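Local coordinates for protein 3-deoxy-d-manno-octulosonic-acid transferase (Acinetobacter baumannii, PDB 4BFC) that probably transfers Kdo from CMP-Kdo to a lipid A precursor in lipopolysaccharide synthesis, this fragment being its C-terminal CMP-Kdo-binding domain, at residues 41-51 / 69-80; 57-65 / 185-193. One frame throughout, in Å; residues are numbered along the deposited sequence. Where two conformers were deposited one is given.

Contact 1 of 2, residues 41-51 / 69-80; sequences NRQVVTIASTH and DRKLVCIVVPRH. With SO4 (sulfate ion), chain B.
Strands 43-48 and 72-78 pair in parallel at the centre of a Rossmann-like sheet, joined through helix 54-68 in a beta-alpha-beta crossover. Backbone hydrogen bonds run from Gln43 N...Lys71 O to Val77 N...Ile47 O, after which a beta bulge shifts the register and Arg79 N donates to Thr50 O. On one face Val44 CG1 meets Ile75 CD1 at 3.5 Å; on the other, Ile47 lies beside Val76, its CG1 set between backbone N and carbonyl carbon (chi1 60°), bringing CD1 to 3.6 Å from Val76 CG2. At the N-terminal end Arg42, bent at chi2 and chi3, gives NE to Lys71 O (2.9 Å) and NH2 to Leu72 O. NE and Gln43 N reach Lys71 O from opposite faces of its plane; Thr111 O and His108 O take further guanidinium bonds. C-terminally the edge of His80 meets the face of His51 in a T-shaped pair, planes at 84°, and His51 NE2 is hydrogen-bonded to His145 NE2. Arg79 NE and His80 NE2 hold a sulfate, probably from the crystallisation liquor, through O4 (2.9 Å) and O3 (2.6 Å). The mainly apolar strand pair thus ends where an anion can bind, perhaps near an anionic part of the donor.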
loop_
_atom_site.group_PDB
_atom_site.type_symbol
_atom_site.label_atom_id
_atom_site.label_comp_id
_atom_site.label_asym_id
_atom_site.label_seq_id
_atom_site.Cartn_x
_atom_site.Cartn_y
_atom_site.Cartn_z
ATOM N N ASN A 41 21.764 28.566 -9.482
ATOM C CA ASN A 41 22.244 28.215 -10.819
ATOM C C ASN A 41 22.204 26.716 -11.105
ATOM O O ASN A 41 23.046 26.173 -11.846
ATOM C CB ASN A 41 23.651 28.784 -11.078
ATOM C CG ASN A 41 23.747 30.261 -10.761
ATOM O OD1 ASN A 41 23.134 31.100 -11.421
ATOM N ND2 ASN A 41 24.515 30.584 -9.731
ATOM N N ARG A 42 21.227 26.021 -10.510
ATOM C CA ARG A 42 20.976 24.658 -10.879
ATOM C C ARG A 42 19.546 24.646 -11.452
ATOM O O ARG A 42 18.714 25.566 -11.139
ATOM C CB ARG A 42 20.986 23.722 -9.648
ATOM C CG ARG A 42 22.309 23.680 -8.873
ATOM C CD ARG A 42 23.433 23.233 -9.791
ATOM N NE ARG A 42 23.430 21.841 -10.273
ATOM C CZ ARG A 42 23.886 20.787 -9.608
ATOM N NH1 ARG A 42 24.389 20.944 -8.361
ATOM N NH2 ARG A 42 23.923 19.616 -10.216
ATOM N N GLN A 43 19.318 23.688 -12.328
ATOM C CA GLN A 43 17.938 23.392 -12.786
ATOM C C GLN A 43 17.525 22.072 -12.128
ATOM O O GLN A 43 18.058 21.015 -12.452
ATOM C CB GLN A 43 17.857 23.269 -14.285
ATOM C CG GLN A 43 18.078 24.587 -14.962
ATOM C CD GLN A 43 18.147 24.424 -16.471
ATOM O OE1 GLN A 43 18.803 23.516 -17.001
ATOM N NE2 GLN A 43 17.427 25.279 -17.163
ATOM N N VAL A 44 16.562 22.204 -11.196
ATOM C CA VAL A 44 16.145 21.042 -10.373
ATOM C C VAL A 44 14.903 20.376 -10.988
ATOM O O VAL A 44 13.844 21.060 -11.141
ATOM C CB VAL A 44 15.783 21.490 -8.961
ATOM C CG1 VAL A 44 15.352 20.270 -8.122
ATOM C CG2 VAL A 44 17.057 22.135 -8.359
ATOM N N VAL A 45 15.082 19.113 -11.374
ATOM C CA VAL A 45 13.979 18.303 -11.949
ATOM C C VAL A 45 13.684 17.189 -10.940
ATOM O O VAL A 45 14.647 16.535 -10.476
ATOM C CB VAL A 45 14.325 17.785 -13.375
ATOM C CG1 VAL A 45 14.781 18.978 -14.243
ATOM C CG2 VAL A 45 15.405 16.703 -13.449
ATOM N N THR A 46 12.397 16.939 -10.696
ATOM C CA THR A 46 12.095 15.975 -9.609
ATOM C C THR A 46 11.206 14.821 -10.093
ATOM O O THR A 46 10.151 15.087 -10.781
ATOM C CB THR A 46 11.447 16.787 -8.490
ATOM O OG1 THR A 46 12.441 17.635 -7.924
ATOM C CG2 THR A 46 10.856 15.912 -7.328
ATOM N N ILE A 47 11.527 13.574 -9.776
ATOM C CA ILE A 47 10.624 12.488 -10.018
ATOM C C ILE A 47 10.097 12.050 -8.630
ATOM O O ILE A 47 10.873 11.688 -7.745
ATOM C CB ILE A 47 11.160 11.276 -10.793
ATOM C CG1 ILE A 47 12.356 10.625 -10.063
ATOM C CG2 ILE A 47 11.613 11.710 -12.197
ATOM C CD1 ILE A 47 13.051 9.488 -10.811
ATOM N N ALA A 48 8.801 12.167 -8.489
ATOM C CA ALA A 48 8.162 12.105 -7.148
ATOM C C ALA A 48 7.206 10.964 -7.067
ATOM O O ALA A 48 6.460 10.683 -8.010
ATOM C CB ALA A 48 7.439 13.417 -6.865
ATOM N N SER A 49 7.209 10.301 -5.900
ATOM C CA SER A 49 6.314 9.137 -5.697
ATOM C C SER A 49 6.460 8.046 -6.766
ATOM O O SER A 49 5.472 7.514 -7.290
ATOM C CB SER A 49 4.871 9.587 -5.554
ATOM O OG SER A 49 4.762 10.434 -4.433
ATOM N N THR A 50 7.696 7.710 -7.075
ATOM C CA THR A 50 8.009 6.790 -8.150
ATOM C C THR A 50 7.881 5.346 -7.693
ATOM O O THR A 50 8.037 4.997 -6.507
ATOM C CB THR A 50 9.435 7.006 -8.711
ATOM O OG1 THR A 50 10.373 7.036 -7.638
ATOM C CG2 THR A 50 9.490 8.358 -9.485
ATOM N N HIS A 51 7.583 4.503 -8.681
ATOM C CA HIS A 51 7.573 3.028 -8.618
ATOM C C HIS A 51 8.482 2.444 -9.667
ATOM O O HIS A 51 8.710 3.113 -10.700
ATOM C CB HIS A 51 6.171 2.499 -8.940
ATOM C CG HIS A 51 5.065 2.937 -7.996
ATOM N ND1 HIS A 51 4.211 2.049 -7.435
ATOM C CD2 HIS A 51 4.690 4.197 -7.533
ATOM C CE1 HIS A 51 3.292 2.749 -6.700
ATOM N NE2 HIS A 51 3.597 4.033 -6.752
ATOM N N ASP A 69 25.388 18.532 -19.018
ATOM C CA ASP A 69 24.968 19.790 -18.472
ATOM C C ASP A 69 24.925 19.631 -16.964
ATOM O O ASP A 69 23.904 19.160 -16.435
ATOM C CB ASP A 69 23.577 20.171 -19.053
ATOM C CG ASP A 69 23.101 21.522 -18.587
ATOM O OD1 ASP A 69 23.775 22.169 -17.748
ATOM O OD2 ASP A 69 22.029 21.960 -19.075
ATOM N N ARG A 70 26.019 20.026 -16.287
ATOM C CA ARG A 70 26.213 19.929 -14.820
ATOM C C ARG A 70 25.285 20.832 -14.025
ATOM O O ARG A 70 25.218 20.753 -12.763
ATOM C CB ARG A 70 27.670 20.265 -14.421
ATOM C CG ARG A 70 28.710 19.231 -14.827
ATOM C CD ARG A 70 28.167 17.813 -14.825
ATOM N NE ARG A 70 28.089 17.266 -13.468
ATOM C CZ ARG A 70 28.959 16.409 -12.947
ATOM N NH1 ARG A 70 29.988 15.983 -13.682
ATOM N NH2 ARG A 70 28.808 15.975 -11.695
ATOM N N LYS A 71 24.572 21.714 -14.715
ATOM C CA LYS A 71 23.610 22.583 -14.043
ATOM C C LYS A 71 22.401 21.718 -13.576
ATOM O O LYS A 71 21.721 22.070 -12.622
ATOM C CB LYS A 71 23.045 23.685 -14.943
ATOM C CG LYS A 71 23.752 25.042 -14.894
ATOM C CD LYS A 71 23.095 26.031 -15.877
ATOM C CE LYS A 71 21.622 26.358 -15.571
ATOM N NZ LYS A 71 21.387 27.762 -15.085
ATOM N N LEU A 72 22.095 20.691 -14.344
ATOM C CA LEU A 72 20.827 19.932 -14.062
ATOM C C LEU A 72 21.092 19.086 -12.815
ATOM O O LEU A 72 22.201 18.589 -12.617
ATOM C CB LEU A 72 20.518 18.960 -15.222
ATOM C CG LEU A 72 19.901 19.557 -16.475
ATOM C CD1 LEU A 72 19.910 18.506 -17.558
ATOM C CD2 LEU A 72 18.450 19.936 -16.182
ATOM N N VAL A 73 20.051 18.808 -12.042
ATOM C CA VAL A 73 20.182 17.782 -10.980
ATOM C C VAL A 73 18.789 17.249 -10.848
ATOM O O VAL A 73 17.811 18.019 -10.951
ATOM C CB VAL A 73 20.610 18.401 -9.652
ATOM C CG1 VAL A 73 19.765 19.623 -9.207
ATOM C CG2 VAL A 73 20.731 17.306 -8.588
ATOM N N CYS A 74 18.733 15.940 -10.675
ATOM C CA CYS A 74 17.397 15.254 -10.497
ATOM C C CYS A 74 17.226 14.820 -9.059
ATOM O O CYS A 74 17.989 14.026 -8.569
ATOM C CB CYS A 74 17.320 14.089 -11.407
ATOM S SG CYS A 74 15.777 13.207 -11.295
ATOM N N ILE A 75 16.155 15.299 -8.445
ATOM C CA ILE A 75 15.730 14.794 -7.117
ATOM C C ILE A 75 14.842 13.556 -7.340
ATOM O O ILE A 75 13.876 13.639 -8.146
ATOM C CB ILE A 75 14.998 15.892 -6.315
ATOM C CG1 ILE A 75 15.937 17.096 -6.051
ATOM C CG2 ILE A 75 14.427 15.251 -4.990
ATOM C CD1 ILE A 75 15.325 18.225 -5.224
ATOM N N VAL A 76 15.098 12.444 -6.635
ATOM C CA VAL A 76 14.291 11.189 -6.791
ATOM C C VAL A 76 13.630 10.862 -5.439
ATOM O O VAL A 76 14.333 10.787 -4.442
ATOM C CB VAL A 76 15.192 10.010 -7.254
ATOM C CG1 VAL A 76 14.334 8.780 -7.402
ATOM C CG2 VAL A 76 15.805 10.371 -8.626
ATOM N N VAL A 77 12.296 10.742 -5.437
ATOM C CA VAL A 77 11.549 10.511 -4.188
ATOM C C VAL A 77 10.729 9.223 -4.381
ATOM O O VAL A 77 9.569 9.266 -4.829
ATOM C CB VAL A 77 10.647 11.710 -3.814
ATOM C CG1 VAL A 77 10.163 11.550 -2.356
ATOM C CG2 VAL A 77 11.306 13.066 -4.128
ATOM N N PRO A 78 11.291 8.061 -4.126
ATOM C CA PRO A 78 10.528 6.811 -4.384
ATOM C C PRO A 78 9.300 6.723 -3.432
ATOM O O PRO A 78 9.301 7.291 -2.267
ATOM C CB PRO A 78 11.534 5.693 -4.003
ATOM C CG PRO A 78 12.841 6.408 -4.293
ATOM C CD PRO A 78 12.662 7.739 -3.652
ATOM N N ARG A 79 8.189 6.177 -3.929
ATOM C CA ARG A 79 6.945 6.122 -3.139
ATOM C C ARG A 79 7.092 5.272 -1.887
ATOM O O ARG A 79 6.560 5.596 -0.823
ATOM C CB ARG A 79 5.863 5.515 -4.064
ATOM C CG ARG A 79 4.510 5.316 -3.354
ATOM C CD ARG A 79 3.941 6.644 -2.879
ATOM N NE ARG A 79 2.591 6.477 -2.309
ATOM C CZ ARG A 79 1.916 7.396 -1.683
ATOM N NH1 ARG A 79 2.450 8.605 -1.496
ATOM N NH2 ARG A 79 0.635 7.104 -1.312
ATOM N N HIS A 80 7.809 4.162 -2.033
ATOM C CA HIS A 80 7.907 3.191 -0.961
ATOM C C HIS A 80 9.244 3.205 -0.277
ATOM O O HIS A 80 10.285 2.842 -0.868
ATOM C CB HIS A 80 7.604 1.805 -1.456
ATOM C CG HIS A 80 6.290 1.700 -2.182
ATOM N ND1 HIS A 80 6.210 1.767 -3.536
ATOM C CD2 HIS A 80 4.998 1.664 -1.701
ATOM C CE1 HIS A 80 4.893 1.721 -3.880
ATOM N NE2 HIS A 80 4.166 1.614 -2.752
HETATM S S SO4 B . 0.832 2.773 -3.256
HETATM O O1 SO4 B . -0.597 2.643 -2.797
HETATM O O2 SO4 B . 0.811 3.266 -4.659
HETATM O O3 SO4 B . 1.611 1.499 -3.279
HETATM O O4 SO4 B . 1.387 3.827 -2.434
HETATM O O HOH W 1 5.245 9.697 -1.856
HETATM O O HOH W 2 8.414 2.996 -4.742
#

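Contact 2 of 2, residues 57-65 / 185-193; sequences QILEALAPY and AQQVVDIWL
Val189 fits as a knob into a hole formed by Ile58, Ala61, Leu62 and Tyr65, where helix 57-65 crosses helix 185-193 at -46° with the axes 8.5 Å apart. Its CG2 lies 3.7 Å from Ala61 CB and also faces the backbone N of Leu62, whereas CG1, anti to the backbone N (chi1 174°), is directed to Tyr65 CE2 and Leu62 CD1. One helical turn further along, Leu193 lays CD1 over the face of the Tyr65 ring, 3.5 Å from its centroid and only 15° off the normal, a CH-pi contact over the ring centre. Leu62 is forked between two partners: the Leu62 and Val189 side chains cross at a slant, with CD1 against the valine methyls, while CD2 comes to the edge of the Trp192 indole, 4.1 Å from CZ3. Trp192 also packs on Val45 and Ile47 of the sheet and donates a hydrogen bond from NE1 to Cys132 O. At the N-terminal end of helix 185-193 the backbones come closest, and Ala185 CB packs 3.6 Å from Gln57 CB and 3.9 Å from Ile58 CG1. Beside it Gln186, bent at chi2, sets OE1 3.6 Å from Ala61 CB. Its NE2 donates to a water that in turn donates to Ala61 O (2.6 Å), so the one polar tie between the helices is indirect. With no direct hydrogen bond, they are held by shape and dispersion, small alanines allowing close approach at one end and Tyr65 and Leu193 making the contact where the backbones lie farther apart.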
loop_
_atom_site.group_PDB
_atom_site.type_symbol
_atom_site.label_atom_id
_atom_site.label_comp_id
_atom_site.label_asym_id
_atom_site.label_seq_id
_atom_site.Cartn_x
_atom_site.Cartn_y
_atom_site.Cartn_z
ATOM N N GLN A 57 13.887 3.968 -15.888
ATOM C CA GLN A 57 13.550 4.465 -17.241
ATOM C C GLN A 57 13.791 5.941 -17.407
ATOM O O GLN A 57 14.381 6.380 -18.435
ATOM C CB GLN A 57 12.128 4.109 -17.691
ATOM C CG GLN A 57 11.843 2.590 -17.791
ATOM C CD GLN A 57 10.431 2.279 -18.240
ATOM O OE1 GLN A 57 10.168 1.169 -18.717
ATOM N NE2 GLN A 57 9.516 3.186 -18.052
ATOM N N ILE A 58 13.352 6.750 -16.448
ATOM C CA ILE A 58 13.549 8.204 -16.525
ATOM C C ILE A 58 15.031 8.578 -16.320
ATOM O O ILE A 58 15.558 9.413 -17.081
ATOM C CB ILE A 58 12.633 8.975 -15.525
ATOM C CG1 ILE A 58 11.164 8.779 -15.940
ATOM C CG2 ILE A 58 12.994 10.433 -15.509
ATOM C CD1 ILE A 58 10.188 9.133 -14.862
ATOM N N LEU A 59 15.704 8.027 -15.299
ATOM C CA LEU A 59 17.134 8.330 -15.111
ATOM C C LEU A 59 17.976 7.917 -16.333
ATOM O O LEU A 59 18.909 8.672 -16.682
ATOM C CB LEU A 59 17.753 7.781 -13.850
ATOM C CG LEU A 59 17.052 8.363 -12.627
ATOM C CD1 LEU A 59 17.540 7.540 -11.423
ATOM C CD2 LEU A 59 17.341 9.849 -12.452
ATOM N N GLU A 60 17.630 6.808 -16.978
ATOM C CA GLU A 60 18.374 6.353 -18.215
ATOM C C GLU A 60 18.247 7.384 -19.326
ATOM O O GLU A 60 19.271 7.713 -19.996
ATOM C CB GLU A 60 17.784 5.059 -18.760
ATOM C CG GLU A 60 18.310 3.760 -18.226
ATOM C CD GLU A 60 17.577 2.562 -18.834
ATOM O OE1 GLU A 60 16.524 2.735 -19.521
ATOM O OE2 GLU A 60 18.032 1.438 -18.580
ATOM N N ALA A 61 17.026 7.895 -19.519
ATOM C CA ALA A 61 16.678 8.894 -20.545
ATOM C C ALA A 61 17.381 10.222 -20.224
ATOM O O ALA A 61 17.866 10.953 -21.141
ATOM C CB ALA A 61 15.170 9.058 -20.723
ATOM N N LEU A 62 17.494 10.525 -18.929
ATOM C CA LEU A 62 18.039 11.803 -18.503
ATOM C C LEU A 62 19.587 11.810 -18.389
ATOM O O LEU A 62 20.169 12.876 -18.472
ATOM C CB LEU A 62 17.436 12.167 -17.117
ATOM C CG LEU A 62 17.595 13.608 -16.589
ATOM C CD1 LEU A 62 16.835 14.655 -17.382
ATOM C CD2 LEU A 62 17.087 13.607 -15.163
ATOM N N ALA A 63 20.215 10.655 -18.193
ATOM C CA ALA A 63 21.645 10.573 -17.860
ATOM C C ALA A 63 22.543 11.310 -18.895
ATOM O O ALA A 63 23.421 12.005 -18.466
ATOM C CB ALA A 63 22.101 9.152 -17.657
ATOM N N PRO A 64 22.260 11.199 -20.207
ATOM C CA PRO A 64 23.131 11.973 -21.153
ATOM C C PRO A 64 23.121 13.459 -20.836
ATOM O O PRO A 64 24.168 14.121 -20.941
ATOM C CB PRO A 64 22.456 11.779 -22.513
ATOM C CG PRO A 64 21.557 10.626 -22.363
ATOM C CD PRO A 64 21.162 10.522 -20.909
ATOM N N TYR A 65 21.960 14.011 -20.484
ATOM C CA TYR A 65 21.903 15.411 -20.122
ATOM C C TYR A 65 22.553 15.751 -18.790
ATOM O O TYR A 65 23.136 16.848 -18.656
ATOM C CB TYR A 65 20.445 15.906 -20.129
ATOM C CG TYR A 65 19.764 15.678 -21.471
ATOM C CD1 TYR A 65 19.926 16.625 -22.513
ATOM C CD2 TYR A 65 19.007 14.515 -21.733
ATOM C CE1 TYR A 65 19.318 16.426 -23.734
ATOM C CE2 TYR A 65 18.405 14.310 -22.981
ATOM C CZ TYR A 65 18.566 15.298 -23.964
ATOM O OH TYR A 65 17.959 15.176 -25.223
ATOM N N ALA A 185 9.121 7.510 -20.775
ATOM C CA ALA A 185 10.208 8.165 -20.005
ATOM C C ALA A 185 10.960 9.166 -20.888
ATOM O O ALA A 185 11.266 10.296 -20.459
ATOM C CB ALA A 185 11.142 7.134 -19.445
ATOM N N GLN A 186 11.146 8.781 -22.151
ATOM C CA GLN A 186 11.758 9.755 -23.112
ATOM C C GLN A 186 10.946 11.036 -23.242
ATOM O O GLN A 186 11.527 12.150 -23.249
ATOM C CB GLN A 186 12.092 9.062 -24.452
ATOM C CG GLN A 186 13.235 9.697 -25.265
ATOM C CD GLN A 186 14.596 9.825 -24.566
ATOM O OE1 GLN A 186 15.301 8.823 -24.297
ATOM N NE2 GLN A 186 15.026 11.070 -24.345
ATOM N N GLN A 187 9.623 10.912 -23.351
ATOM C CA GLN A 187 8.765 12.052 -23.429
ATOM C C GLN A 187 8.746 12.878 -22.142
ATOM O O GLN A 187 8.610 14.072 -22.221
ATOM C CB GLN A 187 7.379 11.718 -23.955
ATOM C CG GLN A 187 6.583 13.004 -24.221
ATOM C CD GLN A 187 5.269 12.733 -24.895
ATOM O OE1 GLN A 187 4.723 11.616 -24.815
ATOM N NE2 GLN A 187 4.735 13.760 -25.562
ATOM N N VAL A 188 8.862 12.243 -20.954
ATOM C CA VAL A 188 9.005 13.067 -19.750
ATOM C C VAL A 188 10.238 13.968 -19.836
ATOM O O VAL A 188 10.173 15.145 -19.493
ATOM C CB VAL A 188 9.227 12.184 -18.484
ATOM C CG1 VAL A 188 9.579 13.048 -17.286
ATOM C CG2 VAL A 188 7.995 11.327 -18.205
ATOM N N VAL A 189 11.356 13.392 -20.257
ATOM C CA VAL A 189 12.605 14.171 -20.384
ATOM C C VAL A 189 12.448 15.244 -21.479
ATOM O O VAL A 189 12.822 16.378 -21.231
ATOM C CB VAL A 189 13.799 13.281 -20.675
ATOM C CG1 VAL A 189 15.057 14.123 -20.943
ATOM C CG2 VAL A 189 14.099 12.376 -19.458
ATOM N N ASP A 190 11.820 14.952 -22.633
ATOM C CA ASP A 190 11.566 15.991 -23.722
ATOM C C ASP A 190 10.806 17.145 -23.175
ATOM O O ASP A 190 11.096 18.324 -23.403
ATOM C CB ASP A 190 10.639 15.487 -24.862
ATOM C CG ASP A 190 10.445 16.537 -25.976
ATOM O OD1 ASP A 190 11.395 16.641 -26.774
ATOM O OD2 ASP A 190 9.393 17.259 -26.052
ATOM N N ILE A 191 9.735 16.782 -22.491
ATOM C CA ILE A 191 8.853 17.783 -21.983
ATOM C C ILE A 191 9.611 18.652 -20.945
ATOM O O ILE A 191 9.460 19.911 -20.948
ATOM C CB ILE A 191 7.540 17.168 -21.367
ATOM C CG1 ILE A 191 6.626 16.544 -22.455
ATOM C CG2 ILE A 191 6.803 18.183 -20.558
ATOM C CD1 ILE A 191 5.583 15.563 -21.911
ATOM N N TRP A 192 10.364 18.026 -20.047
ATOM C CA TRP A 192 11.104 18.774 -19.051
ATOM C C TRP A 192 12.082 19.734 -19.745
ATOM O O TRP A 192 12.133 20.888 -19.387
ATOM C CB TRP A 192 11.924 17.849 -18.188
ATOM C CG TRP A 192 11.141 17.244 -17.050
ATOM C CD1 TRP A 192 9.849 17.505 -16.606
ATOM C CD2 TRP A 192 11.704 16.285 -16.136
ATOM N NE1 TRP A 192 9.562 16.715 -15.457
ATOM C CE2 TRP A 192 10.659 15.947 -15.166
ATOM C CE3 TRP A 192 12.956 15.669 -16.036
ATOM C CZ2 TRP A 192 10.919 15.100 -14.108
ATOM C CZ3 TRP A 192 13.171 14.762 -14.999
ATOM C CH2 TRP A 192 12.174 14.488 -14.066
ATOM N N LEU A 193 12.840 19.225 -20.710
ATOM C CA LEU A 193 13.863 20.095 -21.309
ATOM C C LEU A 193 13.238 21.277 -22.030
ATOM O O LEU A 193 13.801 22.401 -22.009
ATOM C CB LEU A 193 14.803 19.281 -22.168
ATOM C CG LEU A 193 15.599 18.231 -21.445
ATOM C CD1 LEU A 193 16.277 17.353 -22.472
ATOM C CD2 LEU A 193 16.595 18.926 -20.503
HETATM O O HOH W 3 17.804 10.586 -23.709
#

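Contact 1 lies near the centre of the chain and is mostly buried; contact 2 is a partly buried helix layer over one face of the same sheet, and the centres of the two contacts are about 11 Å apart. Helix 54-68, which supplies residues 57-65, is the crossover between the two strands of contact 1, whereas helix 185-197 comes from far along the sequence. The layers meet at Trp192, whose CZ3 lies 3.3 Å from Val45 CG2, and at Tyr65, whose CB lies 3.7 Å from Leu72 CD1. Regular backbone hydrogen bonding joins the strands and gives way to arginine and histidine side chains at their ends; the helices rely on apolar and CH-pi contacts with one water bridge.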